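Local coordinates for protein inositol-3-phosphate synthase (Caenorhabditis elegans, PDB 1VKO) that belongs to the inositol-3-phosphate synthase family and binds nicotinamide-adenine-dinucleotide through a Rossmann-type domain within a four-chain assembly, at residues R75-L80 against L240-V245; A288-G293 against E311-H316; N165-M170 against F187-V192. All blocks are in the same frame, centred on the assembly; numbering follows the deposited sequence.

Interaction 1 (R75-L80 against L240-V245); sequences RKTGLL and LECVIV
K76, G78 and L80 bond through their backbones to E241, C242 and I244, joining two neighbouring parallel strands of the Rossmann-type sheet, strand 77-82 and strand 242-247; residues 77-80 and 242-245 run 16° apart. Four hydrogen bonds carry the strand pairing proper: C242 N to K76 O, G78 N to C242 O (2.9 Å), I244 N to G78 O, and L80 N to I244 O (2.8 Å). At the entrance to the pair, K76 O takes a second donor, E241 N at 2.8 Å, and is gripped by two successive amides.

Around that entrance the E241 side chain is held only lightly. Its carboxylate accepts a weak bond from K76 N at OE2, while OE1 lies against R75 CG at 3.4 Å. K76 runs out extended, and its NZ bonds to H238 O.

Both faces are largely apolar. L79 CD1 meets I244 CG2 at 3.8 Å on the face that helix 440-458 covers, where T77 OG1 also bonds to R75 O. On the other, helix 220-238 packs over L80, whose CD1 touches V245 CG2 at 3.7 Å and V243 CG1 at 4.0 Å. L240 lays CD1 over G78 CA at 3.7 Å, close against the bare glycine backbone.

Backbone bonds thus set the register, while mainly apolar side chains pack each face against a helix.

Interaction 2 (A288-G293 against E311-H316); sequences ASILEG and ELAERH
I290 drives its CG2 methyl against H316, meeting CB at 3.5 Å, with the two side chains crossing at about a right angle. The contact is helix-to-helix packing in the Rossmann-type domain: the C-terminal end of helix 281-291 lies against residues near the C-terminal end of helix 307-316, and no hydrogen bond joins them.

I290 reaches across with both branches. CG2, anti to the backbone N, also lies 3.6 Å from L312 O and 4.1 Å from L312 CG, whereas CD1 goes to A313 CB at 4.0 Å. Beside it, the end of L291 turns toward the imidazole and sets CD2 obliquely by the ring, 3.7 Å from H316 NE2. The other ring nitrogen, H316 ND1, gives a weak bond back to L312 O, which may bias the rotation of the ring. Further cover comes from helix 265-273, which touches L291 through M269 and L312 through A265.

The same residues of helix 281-291 run into a Schellman motif that ends it. G293, with its positive phi of 72°, is the C-prime residue, and its N bonds to I290 O at 2.8 Å.

Interaction 3 (N165-M170 against F187-V192); sequences NLYEAM and FMEPIV
A capped helix start meets the end of another helix here: N165 and L166, at the head of helix 168-173, lie against the turn M188-I191 that follows helix 178-188. A hydrogen bond runs from L166 N to I191 O, 2.9 Å long and nearly along the C=O axis. The same oxygen receives a CA-H...O contact from N165 CA at 3.1 Å. N165 CB lies only 3.1 Å from E189 O, and V192 CG2 touches that CB as well.

N165 and E168 form a capping box. N165 CG stands between the backbone N and the carbonyl carbon (chi1 64°), where OD1 can reach the amides of Y167 and E168. That oxygen accepts from Y167 N, tilted slightly from the carbonyl plane, and from E168 N at 3.0 Å, which approaches from above the plane; in return N165 N donates to E168 OE1 on its anti lone pair. In the other segment, a type I turn from M188 to I191 is closed by the bond from I191 N to M188 O, and it presents I191 O to L166.

Apolar side chains pack beside the backbone bond. M188, bent at chi2 and chi3, brings its CE to L166 CB at 3.7 Å and to M170 CE at 3.4 Å, a tight methyl pair. L166 CG rests on I191 CB at 3.8 Å. V93 of helix 87-100 touches both L166 and M188. The L166 side chain is near, but not against, the bound nicotinamide-adenine-dinucleotide, about 8 Å away.

Y167 and E189 lie side by side, pointing the same way. Their polar ends turn to helix 178-188, Y167 OH bonding to E182 and the E189 carboxylate forming a salt bridge with R185.

How the interactions relate
From the N terminus, strand 77-82 comes first, and its partner follows some 160 residues later, so interaction 1 closes a long loop of the chain. Interaction 3 closes a much shorter one, 165-170 to 187-192, lying wholly within it and joining two helices. Its atoms stay about 10 Å from interaction 1 at the nearest. Interaction 2 opens after interaction 1 has closed and ties together helix 281-291 and helix 307-316, which precede and follow strand 295-298 in sequence, the next strand of the parallel sheet. Interactions 1 and 2 touch directly, V245 CB packing on S289 OG at 3.4 Å, whereas interactions 2 and 3 are about 17 Å apart between nearest atoms.

Interaction 1 (R75-L80 against L240-V245)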
ATOM      1  N   ARG A  75       0.492  45.800   7.987  1.00 34.16           N
ATOM      2  CA  ARG A  75       1.605  46.461   8.663  1.00 33.12           C
ATOM      3  C   ARG A  75       2.965  45.871   8.257  1.00 34.20           C
ATOM      4  O   ARG A  75       3.044  44.715   7.795  1.00 33.90           O
ATOM      5  CB  ARG A  75       1.428  46.354  10.171  1.00 31.57           C
ATOM      6  CG  ARG A  75       0.511  47.412  10.757  1.00 37.27           C
ATOM      7  CD  ARG A  75      -0.966  47.027  10.737  1.00 41.72           C
ATOM      8  NE  ARG A  75      -1.809  47.990  11.456  1.00 41.18           N
ATOM      9  CZ  ARG A  75      -2.439  47.742  12.594  1.00 31.27           C
ATOM     10  NH1 ARG A  75      -2.347  46.557  13.190  1.00 38.11           N
ATOM     11  NH2 ARG A  75      -3.178  48.681  13.135  1.00 42.52           N
ATOM     12  N   LYS A  76       4.029  46.670   8.425  1.00 32.34           N
ATOM     13  CA  LYS A  76       5.396  46.209   8.134  1.00 28.80           C
ATOM     14  C   LYS A  76       5.777  45.161   9.156  1.00 26.91           C
ATOM     15  O   LYS A  76       5.746  45.429  10.360  1.00 29.80           O
ATOM     16  CB  LYS A  76       6.402  47.355   8.145  1.00 25.34           C
ATOM     17  CG  LYS A  76       7.718  46.973   7.482  1.00 25.01           C
ATOM     18  CD  LYS A  76       8.801  48.041   7.660  1.00 16.48           C
ATOM     19  CE  LYS A  76      10.056  47.594   6.930  1.00 30.77           C
ATOM     20  NZ  LYS A  76      11.234  48.447   7.230  1.00 33.94           N
ATOM     21  N   THR A  77       6.144  43.982   8.686  1.00 24.55           N
ATOM     22  CA  THR A  77       6.121  42.781   9.545  1.00 22.18           C
ATOM     23  C   THR A  77       7.424  41.995   9.618  1.00 20.35           C
ATOM     24  O   THR A  77       7.942  41.527   8.617  1.00 19.95           O
ATOM     25  CB  THR A  77       4.948  41.879   9.091  1.00 22.56           C
ATOM     26  OG1 THR A  77       3.726  42.562   9.380  1.00 22.32           O
ATOM     27  CG2 THR A  77       4.830  40.599   9.911  1.00 15.21           C
ATOM     28  N   GLY A  78       7.955  41.861  10.824  1.00 21.57           N
ATOM     29  CA  GLY A  78       9.139  41.027  11.035  1.00 20.11           C
ATOM     30  C   GLY A  78       8.733  39.710  11.661  1.00 20.14           C
ATOM     31  O   GLY A  78       7.846  39.681  12.519  1.00 18.22           O
ATOM     32  N   LEU A  79       9.394  38.635  11.231  1.00 20.06           N
ATOM     33  CA  LEU A  79       9.212  37.294  11.830  1.00 21.09           C
ATOM     34  C   LEU A  79      10.521  36.755  12.366  1.00 18.22           C
ATOM     35  O   LEU A  79      11.546  36.702  11.639  1.00 15.57           O
ATOM     36  CB  LEU A  79       8.565  36.281  10.830  1.00 20.76           C
ATOM     37  CG  LEU A  79       8.386  34.797  11.249  1.00 24.07           C
ATOM     38  CD1 LEU A  79       7.401  34.668  12.398  1.00 18.25           C
ATOM     39  CD2 LEU A  79       7.899  33.943  10.102  1.00 22.03           C
ATOM     40  N   LEU A  80      10.469  36.339  13.631  1.00 17.09           N
ATOM     41  CA  LEU A  80      11.625  35.790  14.306  1.00 18.90           C
ATOM     42  C   LEU A  80      11.447  34.317  14.611  1.00 19.02           C
ATOM     43  O   LEU A  80      10.567  33.932  15.413  1.00 18.40           O
ATOM     44  CB  LEU A  80      11.880  36.523  15.635  1.00 17.49           C
ATOM     45  CG  LEU A  80      12.310  37.974  15.629  1.00 16.79           C
ATOM     46  CD1 LEU A  80      11.889  38.653  16.939  1.00 10.48           C
ATOM     47  CD2 LEU A  80      13.798  38.055  15.416  1.00 24.84           C
ATOM     48  N   LEU A 240       9.643  48.005  12.255  1.00 29.28           N
ATOM     49  CA  LEU A 240       8.510  47.099  12.094  1.00 26.04           C
ATOM     50  C   LEU A 240       7.306  47.531  12.902  1.00 25.81           C
ATOM     51  O   LEU A 240       7.435  47.978  14.028  1.00 26.44           O
ATOM     52  CB  LEU A 240       8.921  45.714  12.580  1.00 25.23           C
ATOM     53  CG  LEU A 240      10.160  45.125  11.903  1.00 26.04           C
ATOM     54  CD1 LEU A 240      10.653  43.920  12.673  1.00 11.36           C
ATOM     55  CD2 LEU A 240       9.904  44.766  10.431  1.00 23.46           C
ATOM     56  N   GLU A 241       6.123  47.361  12.339  1.00 27.20           N
ATOM     57  CA  GLU A 241       4.908  47.601  13.095  1.00 28.84           C
ATOM     58  C   GLU A 241       4.278  46.331  13.641  1.00 29.22           C
ATOM     59  O   GLU A 241       3.408  46.436  14.496  1.00 32.25           O
ATOM     60  CB  GLU A 241       3.876  48.337  12.244  1.00 30.62           C
ATOM     61  CG  GLU A 241       4.310  49.706  11.730  1.00 37.23           C
ATOM     62  CD  GLU A 241       3.657  50.011  10.402  1.00 48.91           C
ATOM     63  OE1 GLU A 241       2.429  50.242  10.386  1.00 55.48           O
ATOM     64  OE2 GLU A 241       4.366  49.988   9.373  1.00 55.98           O
ATOM     65  N   CYS A 242       4.663  45.154  13.127  1.00 25.34           N
ATOM     66  CA  CYS A 242       4.188  43.861  13.675  1.00 25.02           C
ATOM     67  C   CYS A 242       5.350  42.901  13.816  1.00 22.78           C
ATOM     68  O   CYS A 242       6.061  42.629  12.848  1.00 21.59           O
ATOM     69  CB  CYS A 242       3.123  43.218  12.783  1.00 26.46           C
ATOM     70  SG  CYS A 242       2.266  41.795  13.510  1.00 31.00           S
ATOM     71  N   VAL A 243       5.549  42.393  15.027  1.00 21.72           N
ATOM     72  CA  VAL A 243       6.634  41.449  15.274  1.00 21.91           C
ATOM     73  C   VAL A 243       5.975  40.153  15.718  1.00 22.18           C
ATOM     74  O   VAL A 243       5.154  40.163  16.645  1.00 20.27           O
ATOM     75  CB  VAL A 243       7.595  41.950  16.391  1.00 19.72           C
ATOM     76  CG1 VAL A 243       8.652  40.930  16.695  1.00 13.58           C
ATOM     77  CG2 VAL A 243       8.255  43.232  15.974  1.00 27.35           C
ATOM     78  N   ILE A 244       6.325  39.064  15.044  1.00 20.76           N
ATOM     79  CA  ILE A 244       5.835  37.745  15.399  1.00 21.24           C
ATOM     80  C   ILE A 244       7.051  36.877  15.688  1.00 22.00           C
ATOM     81  O   ILE A 244       8.032  36.889  14.923  1.00 18.98           O
ATOM     82  CB  ILE A 244       4.992  37.119  14.263  1.00 21.01           C
ATOM     83  CG1 ILE A 244       3.798  37.984  13.942  1.00 14.93           C
ATOM     84  CG2 ILE A 244       4.509  35.667  14.643  1.00 24.98           C
ATOM     85  CD1 ILE A 244       3.382  37.898  12.440  1.00 21.03           C
ATOM     86  N   VAL A 245       6.986  36.163  16.815  1.00 22.09           N
ATOM     87  CA  VAL A 245       7.977  35.186  17.175  1.00 21.62           C
ATOM     88  C   VAL A 245       7.374  33.787  17.042  1.00 25.48           C
ATOM     89  O   VAL A 245       6.228  33.532  17.459  1.00 24.88           O
ATOM     90  CB  VAL A 245       8.452  35.389  18.598  1.00 25.99           C
ATOM     91  CG1 VAL A 245       9.251  34.104  19.107  1.00  8.62           C
ATOM     92  CG2 VAL A 245       9.268  36.670  18.675  1.00  9.63           C
TER

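Interaction 2 (A288-G293 against E311-H316)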
ATOM      1  N   ALA A 288       9.609  36.667  26.578  1.00 23.28           N
ATOM      2  CA  ALA A 288      10.309  37.781  25.941  1.00 26.12           C
ATOM      3  C   ALA A 288       9.482  38.443  24.827  1.00 28.01           C
ATOM      4  O   ALA A 288       9.633  39.640  24.553  1.00 29.12           O
ATOM      5  CB  ALA A 288      11.611  37.320  25.409  1.00 24.32           C
ATOM      6  N   SER A 289       8.618  37.643  24.197  1.00 28.35           N
ATOM      7  CA  SER A 289       7.822  38.042  23.039  1.00 27.18           C
ATOM      8  C   SER A 289       6.696  38.914  23.534  1.00 26.60           C
ATOM      9  O   SER A 289       6.525  40.046  23.062  1.00 29.04           O
ATOM     10  CB  SER A 289       7.250  36.815  22.301  1.00 25.11           C
ATOM     11  OG  SER A 289       8.285  35.916  21.962  1.00 26.66           O
ATOM     12  N   ILE A 290       5.954  38.379  24.497  1.00 23.96           N
ATOM     13  CA  ILE A 290       4.800  39.062  25.035  1.00 25.48           C
ATOM     14  C   ILE A 290       5.220  40.373  25.657  1.00 25.72           C
ATOM     15  O   ILE A 290       4.665  41.409  25.311  1.00 30.56           O
ATOM     16  CB  ILE A 290       4.060  38.189  26.067  1.00 23.56           C
ATOM     17  CG1 ILE A 290       3.457  36.971  25.383  1.00 19.56           C
ATOM     18  CG2 ILE A 290       2.986  39.009  26.754  1.00 27.55           C
ATOM     19  CD1 ILE A 290       3.213  35.805  26.349  1.00 17.06           C
ATOM     20  N   LEU A 291       6.217  40.334  26.537  1.00 24.56           N
ATOM     21  CA  LEU A 291       6.693  41.558  27.202  1.00 27.54           C
ATOM     22  C   LEU A 291       7.118  42.655  26.236  1.00 26.53           C
ATOM     23  O   LEU A 291       7.009  43.822  26.560  1.00 28.25           O
ATOM     24  CB  LEU A 291       7.787  41.260  28.254  1.00 28.47           C
ATOM     25  CG  LEU A 291       7.232  40.379  29.377  1.00 17.01           C
ATOM     26  CD1 LEU A 291       8.343  39.855  30.152  1.00 18.87           C
ATOM     27  CD2 LEU A 291       6.326  41.151  30.274  1.00 10.92           C
ATOM     28  N   GLU A 292       7.543  42.265  25.037  1.00 29.65           N
ATOM     29  CA  GLU A 292       7.885  43.212  23.957  1.00 25.48           C
ATOM     30  C   GLU A 292       6.780  43.482  22.933  1.00 26.71           C
ATOM     31  O   GLU A 292       7.039  44.073  21.879  1.00 26.20           O
ATOM     32  CB  GLU A 292       9.116  42.712  23.219  1.00 23.92           C
ATOM     33  CG  GLU A 292      10.364  42.682  24.076  1.00 28.62           C
ATOM     34  CD  GLU A 292      10.736  44.065  24.578  1.00 38.05           C
ATOM     35  OE1 GLU A 292      10.342  45.051  23.906  1.00 32.17           O
ATOM     36  OE2 GLU A 292      11.410  44.162  25.635  1.00 37.47           O
ATOM     37  N   GLY A 293       5.558  43.038  23.207  1.00 25.81           N
ATOM     38  CA  GLY A 293       4.463  43.293  22.275  1.00 27.22           C
ATOM     39  C   GLY A 293       4.482  42.511  20.964  1.00 28.48           C
ATOM     40  O   GLY A 293       3.672  42.784  20.067  1.00 27.58           O
ATOM     41  N   GLU A 311      -2.565  33.851  30.367  1.00 34.85           N
ATOM     42  CA  GLU A 311      -2.861  35.021  31.208  1.00 35.54           C
ATOM     43  C   GLU A 311      -1.911  36.213  30.928  1.00 33.06           C
ATOM     44  O   GLU A 311      -2.335  37.362  30.883  1.00 35.22           O
ATOM     45  CB  GLU A 311      -2.877  34.633  32.687  1.00 35.40           C
ATOM     46  CG  GLU A 311      -3.294  35.753  33.617  1.00 42.82           C
ATOM     47  CD  GLU A 311      -3.362  35.326  35.072  1.00 50.52           C
ATOM     48  OE1 GLU A 311      -2.593  34.446  35.482  1.00 49.59           O
ATOM     49  OE2 GLU A 311      -4.190  35.890  35.813  1.00 54.68           O
ATOM     50  N   LEU A 312      -0.639  35.938  30.692  1.00 32.67           N
ATOM     51  CA  LEU A 312       0.322  37.023  30.483  1.00 32.58           C
ATOM     52  C   LEU A 312       0.091  37.681  29.129  1.00 33.10           C
ATOM     53  O   LEU A 312       0.186  38.901  28.981  1.00 30.46           O
ATOM     54  CB  LEU A 312       1.768  36.511  30.626  1.00 34.34           C
ATOM     55  CG  LEU A 312       2.922  37.542  30.596  1.00 34.81           C
ATOM     56  CD1 LEU A 312       2.998  38.462  31.844  1.00 20.21           C
ATOM     57  CD2 LEU A 312       4.233  36.835  30.378  1.00 10.62           C
ATOM     58  N   ALA A 313      -0.226  36.856  28.133  1.00 32.75           N
ATOM     59  CA  ALA A 313      -0.622  37.375  26.847  1.00 28.94           C
ATOM     60  C   ALA A 313      -1.938  38.173  26.933  1.00 30.55           C
ATOM     61  O   ALA A 313      -2.052  39.225  26.306  1.00 29.67           O
ATOM     62  CB  ALA A 313      -0.731  36.255  25.853  1.00 26.89           C
ATOM     63  N   GLU A 314      -2.934  37.676  27.681  1.00 33.91           N
ATOM     64  CA  GLU A 314      -4.213  38.404  27.844  1.00 36.67           C
ATOM     65  C   GLU A 314      -3.913  39.802  28.411  1.00 37.22           C
ATOM     66  O   GLU A 314      -4.434  40.808  27.941  1.00 38.16           O
ATOM     67  CB  GLU A 314      -5.217  37.657  28.770  1.00 37.16           C
ATOM     68  CG  GLU A 314      -6.094  36.557  28.133  1.00 45.37           C
ATOM     69  CD  GLU A 314      -6.699  35.552  29.150  1.00 53.21           C
ATOM     70  OE1 GLU A 314      -6.345  35.577  30.361  1.00 55.02           O
ATOM     71  OE2 GLU A 314      -7.527  34.700  28.737  1.00 53.68           O
ATOM     72  N   ARG A 315      -3.044  39.838  29.413  1.00 38.39           N
ATOM     73  CA  ARG A 315      -2.721  41.055  30.135  1.00 38.55           C
ATOM     74  C   ARG A 315      -1.913  42.023  29.301  1.00 37.87           C
ATOM     75  O   ARG A 315      -1.940  43.223  29.550  1.00 41.36           O
ATOM     76  CB  ARG A 315      -1.954  40.709  31.405  1.00 38.01           C
ATOM     77  CG  ARG A 315      -2.554  41.335  32.654  1.00 47.08           C
ATOM     78  CD  ARG A 315      -2.090  40.694  33.947  1.00 44.70           C
ATOM     79  NE  ARG A 315      -0.641  40.776  34.074  1.00 37.48           N
ATOM     80  CZ  ARG A 315       0.039  40.188  35.038  1.00 40.00           C
ATOM     81  NH1 ARG A 315      -0.629  39.477  35.941  1.00 36.11           N
ATOM     82  NH2 ARG A 315       1.372  40.300  35.100  1.00 30.38           N
ATOM     83  N   HIS A 316      -1.199  41.521  28.305  1.00 38.03           N
ATOM     84  CA  HIS A 316      -0.320  42.386  27.509  1.00 38.42           C
ATOM     85  C   HIS A 316      -0.839  42.692  26.108  1.00 38.17           C
ATOM     86  O   HIS A 316      -0.180  43.393  25.332  1.00 37.37           O
ATOM     87  CB  HIS A 316       1.116  41.849  27.488  1.00 39.41           C
ATOM     88  CG  HIS A 316       1.938  42.300  28.652  1.00 36.20           C
ATOM     89  ND1 HIS A 316       1.874  41.698  29.891  1.00 37.64           N
ATOM     90  CD2 HIS A 316       2.830  43.310  28.773  1.00 41.98           C
ATOM     91  CE1 HIS A 316       2.694  42.311  30.728  1.00 22.39           C
ATOM     92  NE2 HIS A 316       3.286  43.294  30.074  1.00 44.73           N
TER

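Interaction 3 (N165-M170 against F187-V192)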
ATOM      1  N   ASN A 165      25.649  29.137   9.080  1.00 18.04           N
ATOM      2  CA  ASN A 165      24.937  30.135   8.271  1.00 21.95           C
ATOM      3  C   ASN A 165      23.907  29.419   7.404  1.00 25.06           C
ATOM      4  O   ASN A 165      24.058  28.238   7.109  1.00 24.23           O
ATOM      5  CB  ASN A 165      25.916  30.909   7.366  1.00 22.12           C
ATOM      6  CG  ASN A 165      26.586  30.013   6.349  1.00 24.21           C
ATOM      7  OD1 ASN A 165      25.961  29.600   5.349  1.00 24.03           O
ATOM      8  ND2 ASN A 165      27.839  29.657   6.613  1.00 24.93           N
ATOM      9  N   LEU A 166      22.908  30.161   6.946  1.00 25.95           N
ATOM     10  CA  LEU A 166      21.753  29.603   6.275  1.00 26.60           C
ATOM     11  C   LEU A 166      22.052  28.903   4.962  1.00 28.78           C
ATOM     12  O   LEU A 166      21.182  28.214   4.416  1.00 27.97           O
ATOM     13  CB  LEU A 166      20.661  30.675   6.107  1.00 23.58           C
ATOM     14  CG  LEU A 166      19.975  31.123   7.403  1.00 27.64           C
ATOM     15  CD1 LEU A 166      18.517  31.417   7.192  1.00 16.67           C
ATOM     16  CD2 LEU A 166      20.095  30.080   8.500  1.00 29.61           C
ATOM     17  N   TYR A 167      23.274  29.070   4.453  1.00 32.42           N
ATOM     18  CA  TYR A 167      23.717  28.303   3.292  1.00 32.10           C
ATOM     19  C   TYR A 167      24.163  26.908   3.723  1.00 32.83           C
ATOM     20  O   TYR A 167      23.694  25.920   3.164  1.00 34.58           O
ATOM     21  CB  TYR A 167      24.786  29.061   2.486  1.00 33.01           C
ATOM     22  CG  TYR A 167      25.496  28.244   1.419  1.00 31.13           C
ATOM     23  CD1 TYR A 167      24.820  27.775   0.294  1.00 37.85           C
ATOM     24  CD2 TYR A 167      26.842  27.925   1.557  1.00 28.30           C
ATOM     25  CE1 TYR A 167      25.490  27.018  -0.673  1.00 40.49           C
ATOM     26  CE2 TYR A 167      27.514  27.178   0.615  1.00 30.52           C
ATOM     27  CZ  TYR A 167      26.841  26.722  -0.498  1.00 40.05           C
ATOM     28  OH  TYR A 167      27.539  25.973  -1.426  1.00 37.49           O
ATOM     29  N   GLU A 168      25.017  26.818   4.743  1.00 31.43           N
ATOM     30  CA  GLU A 168      25.429  25.518   5.295  1.00 28.15           C
ATOM     31  C   GLU A 168      24.227  24.803   5.858  1.00 29.27           C
ATOM     32  O   GLU A 168      24.144  23.546   5.877  1.00 31.54           O
ATOM     33  CB  GLU A 168      26.394  25.709   6.448  1.00 30.36           C
ATOM     34  CG  GLU A 168      27.720  26.384   6.146  1.00 19.36           C
ATOM     35  CD  GLU A 168      28.546  26.608   7.422  1.00 30.59           C
ATOM     36  OE1 GLU A 168      28.057  27.278   8.367  1.00 34.76           O
ATOM     37  OE2 GLU A 168      29.686  26.104   7.491  1.00 32.02           O
ATOM     38  N   ALA A 169      23.309  25.614   6.369  1.00 26.19           N
ATOM     39  CA  ALA A 169      22.041  25.154   6.875  1.00 24.71           C
ATOM     40  C   ALA A 169      21.157  24.458   5.802  1.00 23.69           C
ATOM     41  O   ALA A 169      20.379  23.581   6.123  1.00 27.67           O
ATOM     42  CB  ALA A 169      21.316  26.338   7.482  1.00 23.71           C
ATOM     43  N   MET A 170      21.235  24.908   4.553  1.00 22.05           N
ATOM     44  CA  MET A 170      20.518  24.307   3.435  1.00 21.28           C
ATOM     45  C   MET A 170      21.109  22.961   3.011  1.00 24.05           C
ATOM     46  O   MET A 170      20.362  22.004   2.657  1.00 24.62           O
ATOM     47  CB  MET A 170      20.591  25.206   2.242  1.00 23.71           C
ATOM     48  CG  MET A 170      19.731  26.418   2.286  1.00 19.21           C
ATOM     49  SD  MET A 170      19.857  27.083   0.628  1.00 25.81           S
ATOM     50  CE  MET A 170      18.288  27.873   0.696  1.00 32.51           C
ATOM     51  N   PHE A 187      22.413  34.984  -0.771  1.00 26.23           N
ATOM     52  CA  PHE A 187      21.369  35.552   0.069  1.00 25.28           C
ATOM     53  C   PHE A 187      21.369  34.907   1.464  1.00 26.59           C
ATOM     54  O   PHE A 187      21.173  35.579   2.483  1.00 27.52           O
ATOM     55  CB  PHE A 187      19.997  35.388  -0.582  1.00 26.81           C
ATOM     56  CG  PHE A 187      19.884  35.984  -1.965  1.00 27.37           C
ATOM     57  CD1 PHE A 187      20.166  35.216  -3.093  1.00 31.91           C
ATOM     58  CD2 PHE A 187      19.453  37.303  -2.142  1.00 27.74           C
ATOM     59  CE1 PHE A 187      20.049  35.745  -4.378  1.00 32.90           C
ATOM     60  CE2 PHE A 187      19.327  37.832  -3.410  1.00 34.32           C
ATOM     61  CZ  PHE A 187      19.628  37.053  -4.536  1.00 36.41           C
ATOM     62  N   MET A 188      21.608  33.601   1.494  1.00 25.60           N
ATOM     63  CA  MET A 188      21.478  32.811   2.700  1.00 23.96           C
ATOM     64  C   MET A 188      22.760  32.762   3.447  1.00 26.06           C
ATOM     65  O   MET A 188      22.751  32.749   4.680  1.00 27.09           O
ATOM     66  CB  MET A 188      21.113  31.382   2.345  1.00 23.14           C
ATOM     67  CG  MET A 188      19.829  31.264   1.668  1.00 13.94           C
ATOM     68  SD  MET A 188      18.452  31.525   2.794  1.00 27.11           S
ATOM     69  CE  MET A 188      18.263  29.848   3.466  1.00 15.67           C
ATOM     70  N   GLU A 189      23.870  32.712   2.706  1.00 26.13           N
ATOM     71  CA  GLU A 189      25.187  32.570   3.336  1.00 28.61           C
ATOM     72  C   GLU A 189      25.510  33.659   4.380  1.00 28.36           C
ATOM     73  O   GLU A 189      26.010  33.332   5.448  1.00 27.44           O
ATOM     74  CB  GLU A 189      26.321  32.396   2.292  1.00 29.68           C
ATOM     75  CG  GLU A 189      27.670  32.023   2.902  1.00 34.68           C
ATOM     76  CD  GLU A 189      28.754  31.693   1.888  1.00 28.74           C
ATOM     77  OE1 GLU A 189      28.803  32.330   0.798  1.00 18.82           O
ATOM     78  OE2 GLU A 189      29.560  30.783   2.195  1.00 24.26           O
ATOM     79  N   PRO A 190      25.260  34.940   4.085  1.00 31.06           N
ATOM     80  CA  PRO A 190      25.484  36.001   5.086  1.00 29.96           C
ATOM     81  C   PRO A 190      24.665  35.830   6.361  1.00 30.41           C
ATOM     82  O   PRO A 190      24.978  36.473   7.345  1.00 33.49           O
ATOM     83  CB  PRO A 190      25.010  37.267   4.355  1.00 28.13           C
ATOM     84  CG  PRO A 190      25.218  36.964   2.942  1.00 24.13           C
ATOM     85  CD  PRO A 190      24.829  35.522   2.796  1.00 30.38           C
ATOM     86  N   ILE A 191      23.620  35.003   6.349  1.00 27.79           N
ATOM     87  CA  ILE A 191      22.746  34.924   7.521  1.00 27.45           C
ATOM     88  C   ILE A 191      23.226  33.887   8.536  1.00 26.88           C
ATOM     89  O   ILE A 191      23.273  32.702   8.263  1.00 26.38           O
ATOM     90  CB  ILE A 191      21.276  34.696   7.143  1.00 27.40           C
ATOM     91  CG1 ILE A 191      20.866  35.564   5.952  1.00 23.99           C
ATOM     92  CG2 ILE A 191      20.371  35.006   8.339  1.00 19.86           C
ATOM     93  CD1 ILE A 191      19.504  35.179   5.366  1.00 33.86           C
ATOM     94  N   VAL A 192      23.638  34.366   9.695  1.00 28.80           N
ATOM     95  CA  VAL A 192      24.051  33.507  10.789  1.00 29.74           C
ATOM     96  C   VAL A 192      23.106  33.819  11.941  1.00 31.65           C
ATOM     97  O   VAL A 192      23.028  34.974  12.363  1.00 33.97           O
ATOM     98  CB  VAL A 192      25.501  33.786  11.206  1.00 28.53           C
ATOM     99  CG1 VAL A 192      25.831  33.027  12.494  1.00 34.96           C
ATOM    100  CG2 VAL A 192      26.462  33.365  10.091  1.00 24.31           C
TER